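Local coordinates for EmrA (Aquifex aeolicus, PDB 4TKO), which is the periplasmic adaptor of a major facilitator superfamily multidrug efflux pump and probably takes part in moving xenobiotics across the membrane, at residues 29-34 / 233-238; 23-28 / 47-52; 222-227 / 248-253; 58-63 / 212-217; 13-18 / 254-259. All blocks are in the same frame, centred on the assembly; numbering follows the deposited sequence.

Contact 1 of 5, residues 29-34 / 233-238; sequences GKVIEV and RFISRG
Two bonds tie the backbone of strand 29-34 to the loop 233-238. The firmer runs from G238 N to V31 O, 2.7 Å long and fairly straight, with the donor standing above the carbonyl plane. The second is weak: R237 NE reaches I32 O at 3.1 Å with an N-H...O angle of only 120°, while CG and CD of the same arginine lie alongside that oxygen. I32 and E33 both face K50 of the next strand, which makes a classic beta bulge in strand 29-34. Apolar contact comes from the two valines. V31 crosses I235 at about a right angle, its CG2 4.1 Å from I235 CD1. V34, with CG1 anti to the backbone N, meets R233 tip to tip, CG1 standing 3.7 Å from R233 CD. Charge plays a smaller part: R233 NE pairs with D37, and NH1 of R233 turns back to the carbonyl O of I235 within its own loop. E33 OE2 stays 4.6 Å from R237 NE, too far for a salt bridge. The chemistry thus divides this contact of the barrel-sandwich hybrid. On its buried side V31 of the strand packs on L51 and V241, and I235 of the loop on A49 and V241; at the surface G238 N holds V31 O, and R237 adds only a weak bond to I32 O.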
# COMPACT_ATOMS: atom_id res chain seq x y z
N GLY A 29 -10.58 -17.41 17.75
CA GLY A 29 -11.98 -17.05 17.75
C GLY A 29 -12.86 -18.18 18.23
O GLY A 29 -12.35 -19.22 18.63
N LYS A 30 -14.17 -17.95 18.19
CA LYS A 30 -15.17 -18.93 18.64
C LYS A 30 -15.74 -19.66 17.45
O LYS A 30 -16.28 -19.03 16.53
CB LYS A 30 -16.31 -18.24 19.42
CG LYS A 30 -17.31 -19.21 20.02
CD LYS A 30 -18.46 -18.53 20.74
CE LYS A 30 -18.73 -19.18 22.09
NZ LYS A 30 -17.90 -18.50 23.15
N VAL A 31 -15.62 -20.99 17.43
CA VAL A 31 -16.20 -21.75 16.33
C VAL A 31 -17.71 -21.61 16.35
O VAL A 31 -18.34 -21.88 17.37
CB VAL A 31 -15.86 -23.24 16.41
CG1 VAL A 31 -16.54 -23.96 15.26
CG2 VAL A 31 -14.37 -23.45 16.38
N ILE A 32 -18.30 -21.22 15.23
CA ILE A 32 -19.76 -21.13 15.20
C ILE A 32 -20.45 -22.06 14.20
O ILE A 32 -21.66 -22.21 14.25
CB ILE A 32 -20.24 -19.70 14.92
CG1 ILE A 32 -19.80 -19.23 13.53
CG2 ILE A 32 -19.76 -18.77 16.00
CD1 ILE A 32 -20.27 -17.84 13.22
N GLU A 33 -19.68 -22.67 13.31
CA GLU A 33 -20.21 -23.58 12.29
C GLU A 33 -19.18 -24.62 11.89
O GLU A 33 -18.01 -24.31 11.71
CB GLU A 33 -20.66 -22.80 11.06
CG GLU A 33 -21.73 -21.78 11.31
CD GLU A 33 -23.07 -22.43 11.63
OE1 GLU A 33 -23.19 -23.66 11.45
OE2 GLU A 33 -23.99 -21.69 12.06
N VAL A 34 -19.63 -25.86 11.75
CA VAL A 34 -18.78 -26.93 11.24
C VAL A 34 -19.40 -27.56 10.00
O VAL A 34 -20.48 -28.13 10.06
CB VAL A 34 -18.56 -28.01 12.31
CG1 VAL A 34 -17.60 -29.07 11.78
CG2 VAL A 34 -18.00 -27.38 13.56
N ARG A 233 -11.50 -34.70 13.65
CA ARG A 233 -12.06 -33.39 13.92
C ARG A 233 -11.92 -33.05 15.40
O ARG A 233 -12.46 -33.74 16.26
CB ARG A 233 -13.54 -33.32 13.52
CG ARG A 233 -14.20 -32.04 14.01
CD ARG A 233 -15.48 -31.73 13.26
NE ARG A 233 -16.57 -32.59 13.71
CZ ARG A 233 -17.29 -32.39 14.80
NH1 ARG A 233 -17.04 -31.34 15.57
NH2 ARG A 233 -18.25 -33.24 15.13
N PHE A 234 -11.20 -31.98 15.69
CA PHE A 234 -10.87 -31.68 17.07
C PHE A 234 -11.79 -30.64 17.66
O PHE A 234 -11.70 -30.33 18.84
CB PHE A 234 -9.43 -31.19 17.19
CG PHE A 234 -8.42 -32.17 16.73
CD1 PHE A 234 -8.19 -33.33 17.45
CD2 PHE A 234 -7.69 -31.94 15.58
CE1 PHE A 234 -7.24 -34.24 17.02
CE2 PHE A 234 -6.73 -32.85 15.16
CZ PHE A 234 -6.51 -34.00 15.88
N ILE A 235 -12.66 -30.07 16.85
CA ILE A 235 -13.42 -28.91 17.31
C ILE A 235 -14.91 -29.11 17.26
O ILE A 235 -15.44 -29.87 16.45
CB ILE A 235 -13.07 -27.64 16.50
CG1 ILE A 235 -13.33 -27.90 15.02
CG2 ILE A 235 -11.64 -27.25 16.73
CD1 ILE A 235 -13.30 -26.68 14.13
N SER A 236 -15.60 -28.40 18.13
CA SER A 236 -17.04 -28.42 18.15
C SER A 236 -17.53 -27.01 18.09
O SER A 236 -16.84 -26.08 18.53
CB SER A 236 -17.57 -29.12 19.41
OG SER A 236 -17.29 -30.50 19.37
N ARG A 237 -18.73 -26.84 17.56
CA ARG A 237 -19.44 -25.59 17.68
C ARG A 237 -19.32 -25.05 19.09
O ARG A 237 -19.55 -25.76 20.06
CB ARG A 237 -20.88 -25.78 17.29
CG ARG A 237 -21.47 -24.58 16.69
CD ARG A 237 -22.76 -24.85 15.97
NE ARG A 237 -23.60 -23.69 16.17
CZ ARG A 237 -24.26 -23.47 17.30
NH1 ARG A 237 -24.19 -24.37 18.27
NH2 ARG A 237 -24.98 -22.38 17.45
N GLY A 238 -18.90 -23.79 19.22
CA GLY A 238 -18.80 -23.15 20.52
C GLY A 238 -17.46 -23.25 21.22
O GLY A 238 -17.26 -22.61 22.27

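Contact 2 of 5, residues 23-28 / 47-52; sequences LSFRVS and ALAKLD
With chi1 at -63° in F25 and -59° in L51, both side chains have CG anti to their own carbonyl carbon, and from two segments running nearly parallel they reach toward each other tip to tip. The isobutyl group of L51 sits over one face of the F25 ring, a CH-pi contact in which L51 CG is 3.7 Å from the ring centroid and offset toward the rim. Its two methyls spread across that one face, L51 CD1 toward F25 CG and CD2, L51 CD2 toward F25 CZ. At the ring edge F25 CZ meets A49 CB at 4.0 Å, and the backbone N of K50 lies there too. L23 and L48 share the same first torsion and cross at about a right angle, with their CD1 atoms touching. V27 CG2 lies looser, 4.3 Å from L51 CD1. The end of strand 7-24 and the loop after it thus pack on strand 47-51, which belongs to the other sheet of the barrel-sandwich hybrid. L222 adds to the core at F25, V31 at L51. The side chains meet carbon to carbon, with little polar contact between the segments, which implies that dispersion and exclusion of water, with a CH-pi component, hold them together.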
# COMPACT_ATOMS: atom_id res chain seq x y z
N LEU A 23 -4.90 -29.01 10.19
CA LEU A 23 -5.37 -27.69 9.75
C LEU A 23 -5.73 -26.81 10.92
O LEU A 23 -6.26 -27.27 11.92
CB LEU A 23 -6.58 -27.80 8.83
CG LEU A 23 -6.40 -28.81 7.71
CD1 LEU A 23 -7.64 -28.84 6.85
CD2 LEU A 23 -5.16 -28.46 6.93
N SER A 24 -5.48 -25.52 10.77
CA SER A 24 -5.75 -24.59 11.83
C SER A 24 -6.28 -23.27 11.26
O SER A 24 -6.17 -23.03 10.07
CB SER A 24 -4.47 -24.37 12.64
OG SER A 24 -3.58 -23.57 11.90
N PHE A 25 -6.89 -22.45 12.10
CA PHE A 25 -7.22 -21.07 11.74
C PHE A 25 -5.98 -20.20 11.93
O PHE A 25 -5.16 -20.48 12.83
CB PHE A 25 -8.39 -20.53 12.59
CG PHE A 25 -9.70 -21.27 12.40
CD1 PHE A 25 -9.96 -22.43 13.10
CD2 PHE A 25 -10.68 -20.77 11.54
CE1 PHE A 25 -11.17 -23.11 12.93
CE2 PHE A 25 -11.88 -21.44 11.37
CZ PHE A 25 -12.12 -22.61 12.06
N ARG A 26 -5.82 -19.17 11.11
CA ARG A 26 -4.67 -18.27 11.25
C ARG A 26 -4.97 -17.18 12.27
O ARG A 26 -4.10 -16.41 12.66
CB ARG A 26 -4.28 -17.66 9.90
CG ARG A 26 -4.05 -18.71 8.79
CD ARG A 26 -3.62 -18.07 7.49
NE ARG A 26 -2.54 -17.11 7.70
CZ ARG A 26 -2.51 -15.89 7.17
NH1 ARG A 26 -3.50 -15.48 6.38
NH2 ARG A 26 -1.49 -15.08 7.42
N VAL A 27 -6.20 -17.15 12.74
CA VAL A 27 -6.59 -16.28 13.84
C VAL A 27 -7.34 -17.08 14.90
O VAL A 27 -7.81 -18.20 14.64
CB VAL A 27 -7.50 -15.10 13.36
CG1 VAL A 27 -6.76 -14.21 12.39
CG2 VAL A 27 -8.76 -15.63 12.72
N SER A 28 -7.47 -16.51 16.09
CA SER A 28 -8.24 -17.15 17.13
C SER A 28 -9.70 -16.68 17.08
O SER A 28 -10.01 -15.69 16.43
CB SER A 28 -7.64 -16.86 18.51
OG SER A 28 -7.76 -15.49 18.83
N ALA A 47 -14.90 -24.94 2.39
CA ALA A 47 -14.92 -24.52 3.79
C ALA A 47 -15.16 -25.73 4.66
O ALA A 47 -16.00 -26.57 4.36
CB ALA A 47 -15.98 -23.48 4.04
N LEU A 48 -14.40 -25.82 5.75
CA LEU A 48 -14.54 -26.92 6.68
C LEU A 48 -15.23 -26.43 7.92
O LEU A 48 -16.01 -27.16 8.53
CB LEU A 48 -13.18 -27.51 7.04
CG LEU A 48 -12.27 -27.83 5.85
CD1 LEU A 48 -10.91 -28.26 6.32
CD2 LEU A 48 -12.87 -28.91 4.95
N ALA A 49 -14.95 -25.18 8.30
CA ALA A 49 -15.50 -24.63 9.53
C ALA A 49 -15.37 -23.12 9.54
O ALA A 49 -14.69 -22.55 8.69
CB ALA A 49 -14.81 -25.21 10.71
N LYS A 50 -16.00 -22.46 10.51
CA LYS A 50 -16.04 -21.01 10.48
C LYS A 50 -16.06 -20.42 11.88
O LYS A 50 -16.69 -20.98 12.78
CB LYS A 50 -17.26 -20.56 9.67
CG LYS A 50 -17.58 -19.09 9.74
CD LYS A 50 -19.09 -18.88 9.81
CE LYS A 50 -19.53 -17.69 8.97
NZ LYS A 50 -19.44 -18.00 7.51
N LEU A 51 -15.35 -19.31 12.06
CA LEU A 51 -15.34 -18.61 13.34
C LEU A 51 -16.29 -17.41 13.32
O LEU A 51 -16.65 -16.89 12.27
CB LEU A 51 -13.94 -18.15 13.69
CG LEU A 51 -12.82 -19.21 13.81
CD1 LEU A 51 -11.48 -18.57 14.16
CD2 LEU A 51 -13.17 -20.28 14.83
N ASP A 52 -16.73 -16.99 14.50
CA ASP A 52 -17.51 -15.77 14.64
C ASP A 52 -16.63 -14.54 14.36
O ASP A 52 -15.67 -14.29 15.08
CB ASP A 52 -18.10 -15.70 16.05
CG ASP A 52 -18.87 -14.41 16.31
OD1 ASP A 52 -19.36 -13.80 15.34
OD2 ASP A 52 -19.01 -14.03 17.50

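Contact 3 of 5, residues 222-227 / 248-253; sequences LIAPFD and FALVNP
The F226 ring carries L250 over one face, CD2 standing 3.7 Å above the ring plane and displaced toward the rim, while L250 O lies at the ring edge, in its plane. This CH-pi contact has L250 CD2 4.1 Å from the ring centroid. F226 keeps its CG tucked between N and C of its own backbone (chi1 56°), and so meets L250 tip to tip. The F248 ring is approached differently: L222 CD2 comes to its edge, 3.7 Å from both CD1 and CE1 of F248. The same L250 methyl also touches F226 O, at 3.5 Å, and lies more loosely against A224 CB and P225 CD. The segments run nearly parallel without pairing as strands. Strand 221-223 hydrogen-bonds to strand 47-51, and strand 246-251 to strands 7-24 and 228-233, so L222, F248 and L250 pack between the two sheets of the barrel-sandwich hybrid, with F226 from the loop after strand 221-223 closing over L250 and V42 of strand 41-42 against it.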
# COMPACT_ATOMS: atom_id res chain seq x y z
N LEU A 222 -12.03 -21.48 7.75
CA LEU A 222 -11.06 -22.53 7.49
C LEU A 222 -11.31 -23.27 6.18
O LEU A 222 -12.24 -24.08 6.10
CB LEU A 222 -11.08 -23.51 8.67
CG LEU A 222 -10.12 -24.69 8.57
CD1 LEU A 222 -8.71 -24.21 8.24
CD2 LEU A 222 -10.13 -25.45 9.87
N ILE A 223 -10.50 -23.03 5.15
CA ILE A 223 -10.72 -23.73 3.89
C ILE A 223 -9.64 -24.77 3.68
O ILE A 223 -8.55 -24.65 4.24
CB ILE A 223 -10.76 -22.77 2.67
CG1 ILE A 223 -9.37 -22.30 2.29
CG2 ILE A 223 -11.66 -21.59 2.95
CD1 ILE A 223 -9.36 -21.46 1.04
N ALA A 224 -9.95 -25.80 2.89
CA ALA A 224 -9.04 -26.93 2.70
C ALA A 224 -7.93 -26.62 1.71
O ALA A 224 -8.19 -26.15 0.60
CB ALA A 224 -9.82 -28.15 2.25
N PRO A 225 -6.67 -26.87 2.12
CA PRO A 225 -5.45 -26.58 1.36
C PRO A 225 -5.18 -27.55 0.22
O PRO A 225 -4.42 -27.25 -0.70
CB PRO A 225 -4.35 -26.69 2.41
CG PRO A 225 -4.89 -27.71 3.39
CD PRO A 225 -6.38 -27.46 3.44
N PHE A 226 -5.80 -28.72 0.28
CA PHE A 226 -5.66 -29.70 -0.78
C PHE A 226 -6.86 -30.65 -0.75
O PHE A 226 -7.65 -30.61 0.20
CB PHE A 226 -4.32 -30.44 -0.66
CG PHE A 226 -4.10 -31.11 0.67
CD1 PHE A 226 -4.66 -32.35 0.95
CD2 PHE A 226 -3.30 -30.51 1.64
CE1 PHE A 226 -4.45 -32.99 2.17
CE2 PHE A 226 -3.09 -31.12 2.87
CZ PHE A 226 -3.66 -32.37 3.14
N ASP A 227 -7.02 -31.47 -1.79
CA ASP A 227 -8.04 -32.53 -1.79
C ASP A 227 -7.64 -33.58 -0.78
O ASP A 227 -6.46 -33.93 -0.69
CB ASP A 227 -8.19 -33.16 -3.18
CG ASP A 227 -8.44 -32.14 -4.28
OD1 ASP A 227 -9.55 -31.55 -4.29
OD2 ASP A 227 -7.55 -31.93 -5.13
N PHE A 248 -8.76 -29.83 12.22
CA PHE A 248 -8.94 -31.12 11.56
C PHE A 248 -7.61 -31.74 11.21
O PHE A 248 -6.57 -31.07 11.19
CB PHE A 248 -9.76 -31.01 10.27
CG PHE A 248 -11.09 -30.33 10.44
CD1 PHE A 248 -11.17 -28.95 10.52
CD2 PHE A 248 -12.25 -31.07 10.50
CE1 PHE A 248 -12.38 -28.33 10.67
CE2 PHE A 248 -13.48 -30.45 10.66
CZ PHE A 248 -13.54 -29.08 10.74
N ALA A 249 -7.65 -33.03 10.91
CA ALA A 249 -6.56 -33.68 10.20
C ALA A 249 -7.03 -34.09 8.79
O ALA A 249 -8.09 -34.67 8.63
CB ALA A 249 -6.08 -34.87 10.97
N LEU A 250 -6.24 -33.75 7.78
CA LEU A 250 -6.59 -34.07 6.41
C LEU A 250 -5.60 -35.06 5.84
O LEU A 250 -4.40 -34.88 5.95
CB LEU A 250 -6.62 -32.83 5.54
CG LEU A 250 -7.62 -32.89 4.40
CD1 LEU A 250 -9.01 -33.12 4.95
CD2 LEU A 250 -7.57 -31.61 3.60
N VAL A 251 -6.13 -36.11 5.22
CA VAL A 251 -5.29 -37.15 4.64
C VAL A 251 -5.28 -37.03 3.13
O VAL A 251 -6.32 -36.92 2.48
CB VAL A 251 -5.79 -38.55 5.05
CG1 VAL A 251 -5.06 -39.66 4.26
CG2 VAL A 251 -5.62 -38.74 6.54
N ASN A 252 -4.08 -37.03 2.57
CA ASN A 252 -3.92 -37.08 1.14
C ASN A 252 -4.16 -38.51 0.72
O ASN A 252 -3.46 -39.42 1.15
CB ASN A 252 -2.52 -36.59 0.76
CG ASN A 252 -2.12 -37.01 -0.64
OD1 ASN A 252 -2.95 -37.41 -1.46
ND2 ASN A 252 -0.83 -36.90 -0.92
N PRO A 253 -5.17 -38.72 -0.11
CA PRO A 253 -5.60 -40.09 -0.42
C PRO A 253 -4.47 -40.97 -0.97
O PRO A 253 -4.50 -42.19 -0.77
CB PRO A 253 -6.69 -39.88 -1.46
CG PRO A 253 -7.22 -38.51 -1.17
CD PRO A 253 -6.03 -37.70 -0.73

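Contact 4 of 5, residues 58-63 / 212-217; sequences LEKRTL and TAEQKI
Helices 54-68 and 202-218 pass each other antiparallel, their local axes 9.1 Å apart with 161° between directions, and K60 and A213 bring the backbones closest. Both belong to the long helical hairpin of this adaptor, in regions predicted to form coiled coil. A213, buried, puts its CB 3.8 Å from K60 CB, so the two CB atoms meet where the backbones are nearest. K60 leaves its helix with CG anti to the backbone N (chi1 171°) and stays extended to the ammonium. Along the way its CD passes 3.7 Å from I217 CD1, the two side chains crossing at about a right angle, so the hydrocarbon part of the lysine serves as apolar packing. On the other side of the A213 contact, E59 also runs out extended and crosses K216 at about a right angle; OE2 of E59 and NZ of K216 make a salt bridge that is long, 3.8 Å. Y56 from the preceding turn packs on both K216 and I217. Oppositely charged pairs thus flank the alanine contact, and the tighter one, for which the E214 chain bends at chi2 to come nearer, is a salt bridge of 3.0 Å between K60 NZ and E214 OE2.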
# COMPACT_ATOMS: atom_id res chain seq x y z
N LEU A 58 -15.47 -5.44 13.68
CA LEU A 58 -15.48 -4.20 14.43
C LEU A 58 -14.12 -3.53 14.31
O LEU A 58 -14.03 -2.35 13.98
CB LEU A 58 -15.83 -4.46 15.90
CG LEU A 58 -15.88 -3.20 16.76
CD1 LEU A 58 -17.17 -2.42 16.50
CD2 LEU A 58 -15.71 -3.50 18.24
N GLU A 59 -13.08 -4.30 14.58
CA GLU A 59 -11.70 -3.83 14.49
C GLU A 59 -11.44 -3.14 13.16
O GLU A 59 -10.79 -2.10 13.11
CB GLU A 59 -10.73 -4.98 14.69
CG GLU A 59 -9.26 -4.60 14.59
CD GLU A 59 -8.34 -5.82 14.51
OE1 GLU A 59 -8.42 -6.56 13.50
OE2 GLU A 59 -7.54 -6.05 15.45
N LYS A 60 -11.96 -3.70 12.08
CA LYS A 60 -11.77 -3.12 10.76
C LYS A 60 -12.54 -1.82 10.65
O LYS A 60 -12.04 -0.82 10.14
CB LYS A 60 -12.23 -4.08 9.66
CG LYS A 60 -12.26 -3.46 8.27
CD LYS A 60 -12.83 -4.43 7.24
CE LYS A 60 -13.16 -3.73 5.94
NZ LYS A 60 -14.07 -4.53 5.07
N ARG A 61 -13.77 -1.81 11.15
CA ARG A 61 -14.62 -0.65 10.96
C ARG A 61 -14.28 0.43 11.97
O ARG A 61 -14.49 1.60 11.70
CB ARG A 61 -16.08 -1.06 11.03
CG ARG A 61 -16.48 -1.92 9.83
CD ARG A 61 -17.92 -2.38 9.91
NE ARG A 61 -18.81 -1.26 10.17
CZ ARG A 61 -20.10 -1.39 10.45
NH1 ARG A 61 -20.65 -2.60 10.50
NH2 ARG A 61 -20.85 -0.32 10.68
N THR A 62 -13.72 0.04 13.11
CA THR A 62 -13.11 1.01 14.01
C THR A 62 -12.04 1.80 13.25
O THR A 62 -11.80 2.97 13.52
CB THR A 62 -12.48 0.34 15.26
OG1 THR A 62 -13.51 -0.08 16.16
CG2 THR A 62 -11.55 1.29 15.99
N LEU A 63 -11.40 1.14 12.30
CA LEU A 63 -10.33 1.76 11.53
C LEU A 63 -10.88 2.59 10.39
O LEU A 63 -10.30 3.60 10.02
CB LEU A 63 -9.37 0.71 10.97
CG LEU A 63 -8.48 -0.12 11.91
CD1 LEU A 63 -7.54 -0.95 11.09
CD2 LEU A 63 -7.72 0.74 12.89
N THR A 212 -5.00 -5.57 6.45
CA THR A 212 -4.61 -6.63 7.35
C THR A 212 -5.81 -7.15 8.16
O THR A 212 -5.97 -8.36 8.35
CB THR A 212 -3.51 -6.14 8.30
OG1 THR A 212 -2.24 -6.30 7.65
CG2 THR A 212 -3.51 -6.92 9.59
N ALA A 213 -6.66 -6.23 8.61
CA ALA A 213 -7.92 -6.58 9.24
C ALA A 213 -8.83 -7.39 8.31
O ALA A 213 -9.43 -8.38 8.72
CB ALA A 213 -8.62 -5.34 9.71
N GLU A 214 -8.94 -6.99 7.05
CA GLU A 214 -9.75 -7.75 6.11
C GLU A 214 -9.19 -9.16 5.96
O GLU A 214 -9.92 -10.08 5.62
CB GLU A 214 -9.83 -7.06 4.75
CG GLU A 214 -11.00 -6.07 4.65
CD GLU A 214 -10.70 -4.86 3.75
OE1 GLU A 214 -9.52 -4.67 3.35
OE2 GLU A 214 -11.64 -4.10 3.44
N GLN A 215 -7.89 -9.32 6.22
CA GLN A 215 -7.31 -10.66 6.15
C GLN A 215 -7.80 -11.48 7.31
O GLN A 215 -8.26 -12.61 7.14
CB GLN A 215 -5.79 -10.63 6.13
CG GLN A 215 -5.22 -10.99 4.77
CD GLN A 215 -5.73 -12.32 4.25
OE1 GLN A 215 -5.82 -13.28 5.00
NE2 GLN A 215 -6.09 -12.37 2.97
N LYS A 216 -7.72 -10.91 8.51
CA LYS A 216 -8.15 -11.61 9.70
C LYS A 216 -9.61 -12.06 9.53
O LYS A 216 -9.98 -13.17 9.92
CB LYS A 216 -7.98 -10.73 10.95
CG LYS A 216 -6.56 -10.25 11.16
CD LYS A 216 -6.36 -9.55 12.49
CE LYS A 216 -4.94 -8.98 12.57
NZ LYS A 216 -4.81 -7.81 13.50
N ILE A 217 -10.43 -11.22 8.91
CA ILE A 217 -11.82 -11.53 8.69
C ILE A 217 -11.94 -12.71 7.73
O ILE A 217 -12.71 -13.63 7.96
CB ILE A 217 -12.59 -10.31 8.14
CG1 ILE A 217 -12.70 -9.23 9.22
CG2 ILE A 217 -13.98 -10.71 7.68
CD1 ILE A 217 -13.05 -7.88 8.67

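Contact 5 of 5, residues 13-18 / 254-259; sequences VFVKAD and ESFYVE
Four backbone hydrogen bonds join strand 13-17 to strand 256-259. F14 and E259 exchange two, N to O each way at 2.7 Å, both nearly straight and in the carbonyl plane. K16 and Y257 also exchange two: K16 N to Y257 O, 2.9 Å, runs nearly along the C=O axis, and Y257 N to K16 O, 3.1 Å, lies in the carbonyl plane. The crowded first torsion of Y257 (chi1 64°) brings its ring under K16 CB, a CH-pi contact 4.0 Å from the centroid. K16 then runs beside E259, its CD 3.5 Å from E259 OE2, the charges too far apart for a salt bridge. The poorly ordered D18 carboxylate lies near Y257 CE1 and has a salt bridge to K325, which also makes a cation-pi contact with Y257. The pair is part of the antiparallel sheet that strand 256-263 shares with strands 7-24 and 321-330, consistent with the AaeA-like beta-barrel of the family. On the other face, with V15-V258 and A17-F256 as non-hydrogen-bonded pairs, V15 CG1 meets F256 CD1 at 4.0 Å. Further out, M340 packs on V15, V338 and L336 on F256, and V251 on both A17 and F256.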
# COMPACT_ATOMS: atom_id res chain seq x y z
N VAL A 13 -6.37 -56.67 9.25
CA VAL A 13 -6.02 -55.62 8.29
C VAL A 13 -6.46 -54.24 8.77
O VAL A 13 -7.61 -54.02 9.18
CB VAL A 13 -6.62 -55.92 6.86
CG1 VAL A 13 -7.32 -57.28 6.81
CG2 VAL A 13 -7.57 -54.82 6.43
N PHE A 14 -5.53 -53.29 8.72
CA PHE A 14 -5.85 -51.92 9.13
C PHE A 14 -5.49 -50.96 8.03
O PHE A 14 -4.33 -50.95 7.58
CB PHE A 14 -5.10 -51.53 10.40
CG PHE A 14 -5.24 -52.55 11.49
CD1 PHE A 14 -4.42 -53.68 11.51
CD2 PHE A 14 -6.22 -52.41 12.46
CE1 PHE A 14 -4.57 -54.63 12.49
CE2 PHE A 14 -6.37 -53.35 13.43
CZ PHE A 14 -5.55 -54.46 13.45
N VAL A 15 -6.47 -50.18 7.58
CA VAL A 15 -6.17 -49.09 6.68
C VAL A 15 -5.49 -47.96 7.47
O VAL A 15 -6.01 -47.43 8.46
CB VAL A 15 -7.46 -48.59 5.97
CG1 VAL A 15 -7.18 -47.40 5.10
CG2 VAL A 15 -8.06 -49.69 5.12
N LYS A 16 -4.29 -47.60 7.03
CA LYS A 16 -3.52 -46.57 7.72
C LYS A 16 -3.10 -45.44 6.78
O LYS A 16 -3.18 -45.57 5.56
CB LYS A 16 -2.28 -47.18 8.38
CG LYS A 16 -2.61 -48.31 9.35
CD LYS A 16 -1.54 -48.46 10.42
CE LYS A 16 -1.52 -47.27 11.36
NZ LYS A 16 -0.50 -47.43 12.44
N ALA A 17 -2.65 -44.33 7.37
CA ALA A 17 -2.23 -43.17 6.60
C ALA A 17 -0.84 -42.70 7.02
O ALA A 17 -0.62 -42.33 8.17
CB ALA A 17 -3.25 -42.04 6.76
N ASP A 18 0.09 -42.71 6.07
CA ASP A 18 1.45 -42.25 6.33
C ASP A 18 1.49 -40.75 6.61
O ASP A 18 1.87 -40.32 7.70
CB ASP A 18 2.37 -42.59 5.16
CG ASP A 18 3.14 -43.88 5.38
OD1 ASP A 18 3.41 -44.22 6.55
OD2 ASP A 18 3.48 -44.55 4.38
N GLU A 254 -3.48 -40.38 -1.62
CA GLU A 254 -2.32 -41.14 -2.07
C GLU A 254 -1.50 -41.66 -0.89
O GLU A 254 -0.66 -42.53 -1.07
CB GLU A 254 -1.44 -40.28 -3.00
CG GLU A 254 -2.16 -39.82 -4.26
CD GLU A 254 -1.43 -38.74 -5.05
OE1 GLU A 254 -1.67 -37.53 -4.79
OE2 GLU A 254 -0.63 -39.09 -5.95
N SER A 255 -1.76 -41.14 0.31
CA SER A 255 -1.02 -41.52 1.51
C SER A 255 -1.43 -42.89 2.03
O SER A 255 -0.64 -43.58 2.67
CB SER A 255 -1.20 -40.49 2.63
OG SER A 255 -0.61 -39.26 2.27
N PHE A 256 -2.68 -43.27 1.75
CA PHE A 256 -3.23 -44.52 2.27
C PHE A 256 -2.47 -45.80 1.87
O PHE A 256 -2.03 -45.98 0.71
CB PHE A 256 -4.68 -44.67 1.82
CG PHE A 256 -5.64 -43.77 2.52
CD1 PHE A 256 -5.78 -43.82 3.90
CD2 PHE A 256 -6.44 -42.89 1.79
CE1 PHE A 256 -6.70 -42.99 4.56
CE2 PHE A 256 -7.37 -42.08 2.44
CZ PHE A 256 -7.50 -42.13 3.83
N TYR A 257 -2.35 -46.69 2.84
CA TYR A 257 -1.87 -48.04 2.62
C TYR A 257 -2.60 -48.98 3.55
O TYR A 257 -3.31 -48.55 4.47
CB TYR A 257 -0.37 -48.16 2.83
CG TYR A 257 0.08 -47.89 4.24
CD1 TYR A 257 0.14 -46.60 4.72
CD2 TYR A 257 0.48 -48.93 5.09
CE1 TYR A 257 0.56 -46.33 5.99
CE2 TYR A 257 0.91 -48.66 6.38
CZ TYR A 257 0.94 -47.35 6.82
OH TYR A 257 1.36 -47.04 8.10
N VAL A 258 -2.44 -50.28 3.30
CA VAL A 258 -3.05 -51.26 4.18
C VAL A 258 -1.95 -51.90 4.98
O VAL A 258 -0.87 -52.19 4.45
CB VAL A 258 -3.83 -52.31 3.40
CG1 VAL A 258 -4.30 -53.41 4.32
CG2 VAL A 258 -5.01 -51.65 2.70
N GLU A 259 -2.21 -52.05 6.27
CA GLU A 259 -1.27 -52.71 7.15
C GLU A 259 -1.86 -54.02 7.59
O GLU A 259 -2.99 -54.10 8.11
CB GLU A 259 -0.93 -51.84 8.36
CG GLU A 259 0.16 -52.43 9.26
CD GLU A 259 0.07 -51.95 10.72
OE1 GLU A 259 1.13 -51.75 11.35
OE2 GLU A 259 -1.06 -51.78 11.24

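Contacts 1 and 2, centres 8 Å apart, share a sheet in which I32 N and K50 O form a probable hydrogen bond of 2.9 Å. Contacts 2 and 3 join through two probable backbone hydrogen bonds, one in each sheet: L48 N to L222 O and L23 N to F248 O, both 2.8 Å. F248 also packs on R233 of contact 1. At the root of the hairpin contact 4 meets contact 2, V27 CG2 touching K216 O at 3.9 Å. At the far side V251 CG1 packs on F256 CZ at 3.5 Å, linking contact 3 to contact 5. Contacts 4 and 5 are about 43 Å apart between centres. A bound magnesium ion lies about 8 Å from the side chain of V13 of contact 5.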